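Side-chain contacts in thioredoxin-like protein (Parabacteroides distasonis, PDB 4FO5), which is probably a thioredoxin-like oxidoreductase of the AhpC/TSA family, although its substrate and reaction are not established: residues Glu46-Asn51 against Thr81-Ile86; Leu37-Ala42 against Tyr109-Gly114. All coordinates share one frame; numbering follows the deposited sequence.

Interaction 1 (Glu46-Asn51 against Thr81-Ile86)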
ATOM      1  N   GLU A  46      -1.118   6.847  13.631  1.00 39.77           N
ATOM      2  CA  GLU A  46      -2.329   6.296  13.020  1.00 37.81           C
ATOM      3  C   GLU A  46      -2.005   5.426  11.802  1.00 38.84           C
ATOM      4  O   GLU A  46      -2.555   4.329  11.688  1.00 36.59           O
ATOM      5  CB  GLU A  46      -3.308   7.416  12.637  1.00 40.46           C
ATOM      6  CG  GLU A  46      -3.836   8.229  13.825  1.00 52.44           C
ATOM      7  CD  GLU A  46      -2.960   9.331  14.403  1.00 74.85           C
ATOM      8  OE1 GLU A  46      -1.831   9.529  13.898  1.00 62.81           O
ATOM      9  OE2 GLU A  46      -3.394   9.981  15.385  1.00 67.73           O
ATOM     10  N   SER A  47      -1.124   5.902  10.891  1.00 35.79           N
ATOM     11  CA  SER A  47      -0.743   5.141   9.691  1.00 32.77           C
ATOM     12  C   SER A  47      -0.028   3.858  10.111  1.00 36.08           C
ATOM     13  O   SER A  47      -0.273   2.789   9.562  1.00 34.29           O
ATOM     14  CB  SER A  47       0.151   5.989   8.778  1.00 34.99           C
ATOM     15  OG  SER A  47       1.461   6.168   9.309  1.00 36.65           O
ATOM     16  N   ARG A  48       0.821   3.957  11.133  1.00 34.44           N
ATOM     17  CA  ARG A  48       1.547   2.806  11.646  1.00 33.03           C
ATOM     18  C   ARG A  48       0.583   1.748  12.186  1.00 36.12           C
ATOM     19  O   ARG A  48       0.758   0.575  11.882  1.00 35.77           O
ATOM     20  CB  ARG A  48       2.537   3.250  12.720  1.00 34.49           C
ATOM     21  CG  ARG A  48       3.497   2.143  13.099  1.00 36.62           C
ATOM     22  CD  ARG A  48       4.410   2.569  14.199  1.00 41.84           C
ATOM     23  NE  ARG A  48       5.046   1.416  14.822  1.00 49.23           N
ATOM     24  CZ  ARG A  48       5.956   1.494  15.787  1.00 64.74           C
ATOM     25  NH1 ARG A  48       6.343   2.676  16.247  1.00 58.18           N
ATOM     26  NH2 ARG A  48       6.491   0.392  16.291  1.00 51.44           N
ATOM     27  N   ALA A  49      -0.441   2.141  12.969  1.00 33.92           N
ATOM     28  CA  ALA A  49      -1.403   1.158  13.495  1.00 32.40           C
ATOM     29  C   ALA A  49      -2.257   0.559  12.368  1.00 33.28           C
ATOM     30  O   ALA A  49      -2.512  -0.634  12.400  1.00 32.67           O
ATOM     31  CB  ALA A  49      -2.297   1.784  14.555  1.00 33.99           C
ATOM     32  N   ARG A  50      -2.677   1.355  11.364  1.00 31.77           N
ATOM     33  CA  ARG A  50      -3.452   0.828  10.219  1.00 30.90           C
ATOM     34  C   ARG A  50      -2.645  -0.179   9.428  1.00 33.13           C
ATOM     35  O   ARG A  50      -3.180  -1.185   8.955  1.00 30.75           O
ATOM     36  CB  ARG A  50      -3.884   1.957   9.264  1.00 34.86           C
ATOM     37  CG  ARG A  50      -4.960   2.873   9.824  1.00 44.19           C
ATOM     38  CD  ARG A  50      -5.579   3.749   8.725  1.00 50.57           C
ATOM     39  NE  ARG A  50      -4.596   4.568   7.997  1.00 45.57           N
ATOM     40  CZ  ARG A  50      -4.146   5.752   8.403  1.00 62.46           C
ATOM     41  NH1 ARG A  50      -4.565   6.274   9.556  1.00 52.77           N
ATOM     42  NH2 ARG A  50      -3.262   6.418   7.673  1.00 47.56           N
ATOM     43  N   ASN A  51      -1.333   0.076   9.308  1.00 31.01           N
ATOM     44  CA  ASN A  51      -0.415  -0.804   8.597  1.00 29.44           C
ATOM     45  C   ASN A  51      -0.399  -2.222   9.204  1.00 34.18           C
ATOM     46  O   ASN A  51      -0.516  -3.197   8.466  1.00 33.39           O
ATOM     47  CB  ASN A  51       0.991  -0.221   8.603  1.00 27.37           C
ATOM     48  CG  ASN A  51       1.893  -0.947   7.644  1.00 42.38           C
ATOM     49  OD1 ASN A  51       1.479  -1.321   6.553  1.00 34.79           O
ATOM     50  ND2 ASN A  51       3.126  -1.187   8.035  1.00 34.88           N
ATOM     51  N   THR A  81      13.437  -0.311   9.485  1.00 48.63           N
ATOM     52  CA  THR A  81      13.877  -1.644   9.888  1.00 49.56           C
ATOM     53  C   THR A  81      13.423  -1.981  11.315  1.00 54.51           C
ATOM     54  O   THR A  81      12.775  -3.010  11.505  1.00 53.99           O
ATOM     55  CB  THR A  81      15.401  -1.752   9.685  1.00 58.75           C
ATOM     56  OG1 THR A  81      15.614  -1.914   8.281  1.00 57.88           O
ATOM     57  CG2 THR A  81      16.030  -2.921  10.430  1.00 59.34           C
ATOM     58  N   GLU A  82      13.729  -1.113  12.287  1.00 52.51           N
ATOM     59  CA  GLU A  82      13.376  -1.276  13.703  1.00 53.38           C
ATOM     60  C   GLU A  82      11.850  -1.364  13.894  1.00 52.74           C
ATOM     61  O   GLU A  82      11.383  -2.249  14.613  1.00 51.60           O
ATOM     62  CB  GLU A  82      13.958  -0.093  14.502  1.00 57.74           C
ATOM     63  CG  GLU A  82      14.030  -0.277  16.001  1.00 74.23           C
ATOM     64  CD  GLU A  82      14.507   0.957  16.741  1.00104.81           C
ATOM     65  OE1 GLU A  82      13.881   2.031  16.577  1.00 99.41           O
ATOM     66  OE2 GLU A  82      15.501   0.849  17.498  1.00105.21           O
ATOM     67  N   THR A  83      11.081  -0.471  13.215  1.00 46.52           N
ATOM     68  CA  THR A  83       9.616  -0.394  13.294  1.00 43.61           C
ATOM     69  C   THR A  83       8.960  -1.687  12.779  1.00 44.74           C
ATOM     70  O   THR A  83       8.111  -2.251  13.463  1.00 42.21           O
ATOM     71  CB  THR A  83       9.087   0.852  12.539  1.00 48.25           C
ATOM     72  OG1 THR A  83       9.719   2.025  13.061  1.00 52.16           O
ATOM     73  CG2 THR A  83       7.601   1.022  12.676  1.00 44.41           C
ATOM     74  N   VAL A  84       9.362  -2.155  11.585  1.00 42.08           N
ATOM     75  CA  VAL A  84       8.815  -3.363  10.957  1.00 41.24           C
ATOM     76  C   VAL A  84       9.132  -4.601  11.846  1.00 45.96           C
ATOM     77  O   VAL A  84       8.273  -5.477  11.999  1.00 45.17           O
ATOM     78  CB  VAL A  84       9.336  -3.468   9.498  1.00 45.90           C
ATOM     79  CG1 VAL A  84       9.009  -4.813   8.884  1.00 46.35           C
ATOM     80  CG2 VAL A  84       8.735  -2.353   8.647  1.00 43.82           C
ATOM     81  N   LYS A  85      10.314  -4.605  12.508  1.00 43.77           N
ATOM     82  CA  LYS A  85      10.732  -5.652  13.442  1.00 44.70           C
ATOM     83  C   LYS A  85       9.834  -5.600  14.695  1.00 50.07           C
ATOM     84  O   LYS A  85       9.246  -6.623  15.050  1.00 50.25           O
ATOM     85  CB  LYS A  85      12.223  -5.493  13.796  1.00 49.73           C
ATOM     86  CG  LYS A  85      12.804  -6.618  14.661  1.00 65.23           C
ATOM     87  N   ILE A  86       9.661  -4.409  15.304  1.00 47.50           N
ATOM     88  CA  ILE A  86       8.801  -4.214  16.497  1.00 49.01           C
ATOM     89  C   ILE A  86       7.329  -4.611  16.214  1.00 50.81           C
ATOM     90  O   ILE A  86       6.696  -5.267  17.054  1.00 50.98           O
ATOM     91  CB  ILE A  86       8.891  -2.749  17.025  1.00 53.51           C
ATOM     92  CG1 ILE A  86      10.247  -2.504  17.733  1.00 57.45           C
ATOM     93  CG2 ILE A  86       7.721  -2.404  17.974  1.00 55.28           C
ATOM     94  CD1 ILE A  86      10.740  -1.039  17.716  1.00 64.33           C
TER
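R48 and T83 mark the closest approach of the two helical backbones, with R48 CA and T83 CA 8.8 Å apart. R48 lies near the start of helix 45-58 and T83 in the middle of helix 77-87; both segments are regular helix, and a single long side chain, that of R48, fills most of the space between them. The two helices follow the neighbouring parallel strands 34-40 and 66-72 of the thioredoxin-like sheet and pack side by side over it, W40 of strand 34-40 touching both R48 and T83. R48 CG stands anti to the backbone N (chi1 -169°) and the chain then runs extended through chi2 and chi3, which carries the guanidinium across to the other helix. There T83 CG2 sits over one face of the group, 3.3 Å above its plane and displaced toward the rim; the closest guanidinium atom to T83 CG2 is R48 NE, at 3.4 Å. I86, one helical turn on, approaches differently: its CG2 meets the edge of the guanidinium, in plane, 3.5 Å from R48 NH2. T83 OG1 takes no part in this packing and is hydrogen-bonded to I79 O within its own helix. Just beyond I86, D87 OD2 forms a salt bridge with R48 NE. With R48 cut back to an alanine, D87 is likely to lose its cationic mate, and a gap would probably open beside the T83 methyl. Methyl groups thus pack against the weakly hydrated face and the edge of the guanidinium, while its charge is paired with the D87 carboxylate.

Interaction 2 (Leu37-Ala42 against Tyr109-Gly114)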
ATOM      1  N   LEU A  37      -2.090  -1.240  -1.803  1.00 25.56           N
ATOM      2  CA  LEU A  37      -1.019  -0.257  -1.728  1.00 26.23           C
ATOM      3  C   LEU A  37      -1.250   0.595  -0.500  1.00 30.94           C
ATOM      4  O   LEU A  37      -2.280   1.238  -0.422  1.00 31.89           O
ATOM      5  CB  LEU A  37      -0.982   0.605  -3.000  1.00 25.93           C
ATOM      6  CG  LEU A  37       0.023   1.737  -3.008  1.00 29.89           C
ATOM      7  CD1 LEU A  37       1.455   1.187  -2.993  1.00 30.74           C
ATOM      8  CD2 LEU A  37      -0.161   2.573  -4.240  1.00 29.97           C
ATOM      9  N   ASN A  38      -0.331   0.572   0.471  1.00 27.03           N
ATOM     10  CA  ASN A  38      -0.509   1.343   1.680  1.00 28.17           C
ATOM     11  C   ASN A  38       0.707   2.225   1.995  1.00 32.71           C
ATOM     12  O   ASN A  38       1.836   1.775   1.900  1.00 35.22           O
ATOM     13  CB  ASN A  38      -0.817   0.416   2.847  1.00 28.52           C
ATOM     14  CG  ASN A  38      -1.133   1.164   4.092  1.00 39.00           C
ATOM     15  OD1 ASN A  38      -2.101   1.909   4.153  1.00 35.11           O
ATOM     16  ND2 ASN A  38      -0.325   0.970   5.125  1.00 31.91           N
ATOM     17  N   PHE A  39       0.464   3.493   2.327  1.00 26.90           N
ATOM     18  CA  PHE A  39       1.502   4.451   2.703  1.00 26.56           C
ATOM     19  C   PHE A  39       1.397   4.719   4.164  1.00 31.37           C
ATOM     20  O   PHE A  39       0.298   4.939   4.680  1.00 30.90           O
ATOM     21  CB  PHE A  39       1.374   5.762   1.902  1.00 29.32           C
ATOM     22  CG  PHE A  39       1.604   5.558   0.424  1.00 29.72           C
ATOM     23  CD1 PHE A  39       2.892   5.515  -0.093  1.00 31.48           C
ATOM     24  CD2 PHE A  39       0.538   5.319  -0.436  1.00 30.50           C
ATOM     25  CE1 PHE A  39       3.108   5.321  -1.464  1.00 33.52           C
ATOM     26  CE2 PHE A  39       0.751   5.140  -1.803  1.00 33.00           C
ATOM     27  CZ  PHE A  39       2.033   5.132  -2.306  1.00 32.39           C
ATOM     28  N   TRP A  40       2.540   4.717   4.844  1.00 29.86           N
ATOM     29  CA  TRP A  40       2.622   4.966   6.272  1.00 31.25           C
ATOM     30  C   TRP A  40       4.017   5.480   6.625  1.00 36.93           C
ATOM     31  O   TRP A  40       4.907   5.484   5.780  1.00 36.23           O
ATOM     32  CB  TRP A  40       2.304   3.667   7.069  1.00 29.01           C
ATOM     33  CG  TRP A  40       3.367   2.620   6.921  1.00 29.34           C
ATOM     34  CD1 TRP A  40       3.612   1.858   5.821  1.00 30.70           C
ATOM     35  CD2 TRP A  40       4.388   2.291   7.874  1.00 30.73           C
ATOM     36  NE1 TRP A  40       4.698   1.046   6.038  1.00 30.78           N
ATOM     37  CE2 TRP A  40       5.205   1.302   7.287  1.00 33.48           C
ATOM     38  CE3 TRP A  40       4.695   2.742   9.167  1.00 33.76           C
ATOM     39  CZ2 TRP A  40       6.314   0.749   7.947  1.00 34.27           C
ATOM     40  CZ3 TRP A  40       5.800   2.198   9.818  1.00 36.27           C
ATOM     41  CH2 TRP A  40       6.584   1.206   9.215  1.00 36.31           C
ATOM     42  N   ALA A  41       4.203   5.889   7.877  1.00 34.78           N
ATOM     43  CA  ALA A  41       5.490   6.312   8.432  1.00 37.51           C
ATOM     44  C   ALA A  41       5.435   6.149   9.937  1.00 43.33           C
ATOM     45  O   ALA A  41       4.371   6.354  10.524  1.00 41.90           O
ATOM     46  CB  ALA A  41       5.801   7.755   8.061  1.00 40.43           C
ATOM     47  N   ALA A  42       6.566   5.769  10.561  1.00 43.38           N
ATOM     48  CA  ALA A  42       6.664   5.612  12.016  1.00 46.18           C
ATOM     49  C   ALA A  42       6.285   6.919  12.745  1.00 51.97           C
ATOM     50  O   ALA A  42       5.701   6.851  13.824  1.00 53.82           O
ATOM     51  CB  ALA A  42       8.071   5.179  12.406  1.00 49.14           C
ATOM     52  N   TYR A 109       1.166  10.478  -5.200  1.00 40.78           N
ATOM     53  CA  TYR A 109       0.013   9.925  -4.494  1.00 37.47           C
ATOM     54  C   TYR A 109      -0.689  10.952  -3.600  1.00 44.64           C
ATOM     55  O   TYR A 109      -1.587  10.572  -2.842  1.00 43.42           O
ATOM     56  CB  TYR A 109       0.411   8.675  -3.697  1.00 34.57           C
ATOM     57  CG  TYR A 109       0.363   7.459  -4.586  1.00 33.17           C
ATOM     58  CD1 TYR A 109      -0.813   6.736  -4.743  1.00 32.47           C
ATOM     59  CD2 TYR A 109       1.461   7.099  -5.369  1.00 34.17           C
ATOM     60  CE1 TYR A 109      -0.894   5.672  -5.633  1.00 31.69           C
ATOM     61  CE2 TYR A 109       1.395   6.028  -6.258  1.00 33.70           C
ATOM     62  CZ  TYR A 109       0.222   5.302  -6.365  1.00 34.83           C
ATOM     63  OH  TYR A 109       0.145   4.234  -7.210  1.00 33.09           O
ATOM     64  N   ASP A 110      -0.320  12.253  -3.737  1.00 44.80           N
ATOM     65  CA  ASP A 110      -0.882  13.392  -3.000  1.00 47.17           C
ATOM     66  C   ASP A 110      -0.862  13.104  -1.484  1.00 48.67           C
ATOM     67  O   ASP A 110      -1.856  13.335  -0.774  1.00 47.70           O
ATOM     68  CB  ASP A 110      -2.309  13.681  -3.514  1.00 50.51           C
ATOM     69  CG  ASP A 110      -2.863  15.063  -3.233  1.00 74.39           C
ATOM     70  OD1 ASP A 110      -2.078  15.949  -2.796  1.00 78.74           O
ATOM     71  OD2 ASP A 110      -4.072  15.272  -3.472  1.00 84.87           O
ATOM     72  N   LEU A 111       0.293  12.595  -0.993  1.00 43.70           N
ATOM     73  CA  LEU A 111       0.446  12.192   0.413  1.00 42.22           C
ATOM     74  C   LEU A 111       0.534  13.368   1.368  1.00 47.26           C
ATOM     75  O   LEU A 111       0.523  13.144   2.584  1.00 46.93           O
ATOM     76  CB  LEU A 111       1.639  11.239   0.626  1.00 40.76           C
ATOM     77  CG  LEU A 111       1.607   9.893  -0.106  1.00 40.87           C
ATOM     78  CD1 LEU A 111       2.820   9.074   0.273  1.00 39.54           C
ATOM     79  CD2 LEU A 111       0.321   9.096   0.200  1.00 39.56           C
ATOM     80  N   ARG A 112       0.546  14.619   0.842  1.00 46.69           N
ATOM     81  CA  ARG A 112       0.527  15.835   1.665  1.00 50.52           C
ATOM     82  C   ARG A 112      -0.863  15.973   2.325  1.00 55.53           C
ATOM     83  O   ARG A 112      -1.008  16.631   3.357  1.00 56.94           O
ATOM     84  CB  ARG A 112       0.874  17.089   0.826  1.00 54.48           C
ATOM     85  CG  ARG A 112      -0.170  17.467  -0.226  1.00 64.78           C
ATOM     86  CD  ARG A 112       0.005  18.890  -0.724  1.00 79.05           C
ATOM     87  NE  ARG A 112      -1.282  19.554  -0.948  1.00 89.34           N
ATOM     88  CZ  ARG A 112      -2.001  19.460  -2.066  1.00102.37           C
ATOM     89  NH1 ARG A 112      -1.571  18.718  -3.081  1.00 81.05           N
ATOM     90  NH2 ARG A 112      -3.157  20.102  -2.174  1.00 95.21           N
ATOM     91  N   LYS A 113      -1.880  15.328   1.705  1.00 51.75           N
ATOM     92  CA  LYS A 113      -3.267  15.295   2.161  1.00 52.43           C
ATOM     93  C   LYS A 113      -3.450  14.192   3.226  1.00 55.84           C
ATOM     94  O   LYS A 113      -4.518  14.098   3.840  1.00 57.42           O
ATOM     95  CB  LYS A 113      -4.226  15.098   0.973  1.00 53.40           C
ATOM     96  CG  LYS A 113      -4.470  16.387   0.192  1.00 71.25           C
ATOM     97  CD  LYS A 113      -5.658  16.255  -0.742  1.00 82.58           C
ATOM     98  CE  LYS A 113      -5.832  17.473  -1.615  1.00 98.42           C
ATOM     99  NZ  LYS A 113      -6.730  17.199  -2.771  1.00107.21           N
ATOM    100  N   GLY A 114      -2.393  13.419   3.462  1.00 48.83           N
ATOM    101  CA  GLY A 114      -2.366  12.363   4.466  1.00 46.94           C
ATOM    102  C   GLY A 114      -2.053  10.989   3.909  1.00 47.12           C
ATOM    103  O   GLY A 114      -2.226  10.732   2.712  1.00 45.34           O
TER
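F39 projects from strand 34-40 toward the segment that follows helix 104-108, where Y109 and L111 receive it. Its CB starts among the L111 methyls, 3.9 Å from L111 CD2. CG lies close to both branches, and beyond it they part company: F39 CD1 meets L111 CD1 at 3.6 Å, while F39 CD2 meets L111 CD2 at 3.8 Å, so the base of the ring rests on the forked end of the leucine. The outer ring turns to Y109. F39 CE2 comes within 3.6 Å of Y109 CG, and F39 CZ, the tip, sits over one face of the tyrosine ring, 3.7 Å from Y109 CD2. The two rings meet obliquely, their planes at 42° and their centroids 4.9 Å apart. With CG anti to the carbonyl carbon (chi1 -64°), the F39 ring lies along the L111 methyls and holds CE2 and CZ toward Y109. Farther along the tyrosine, L37 CD2 packs beside its outer end, 3.4 Å from Y109 OH. D110, at positive phi, is the C-prime residue of a Schellman motif; the turn ends helix 104-108 between Y109 and L111, the two residues that meet F39. The contact, which joins the central strand of the sheet to the helix end, is buried and almost wholly apolar; the one polar atom in it, Y109 OH, is hydrogen-bonded to P14 O of the N-terminal loop.

In the fold
Strand 34-40 ties the two contacts together, their centres about 13 Å apart. F39 faces interaction 2, while W40 points the other way, onto helix 45-58 of interaction 1. Between the sets, S47 OG lies 3.1 Å from A41 N, a probable hydrogen bond, and N51 ND2 packs 3.3 Å from W40 CE2; a weak hydrogen bond links N51 OD1 to N38 ND2. The strand-to-helix turn they enclose is where thioredoxins carry their CXXC motif. By sequence comparison D44 and S47 probably occupy the two cysteine positions, so a classical dithiol site appears to be absent, and S47 OG is hydrogen-bonded to D44 O.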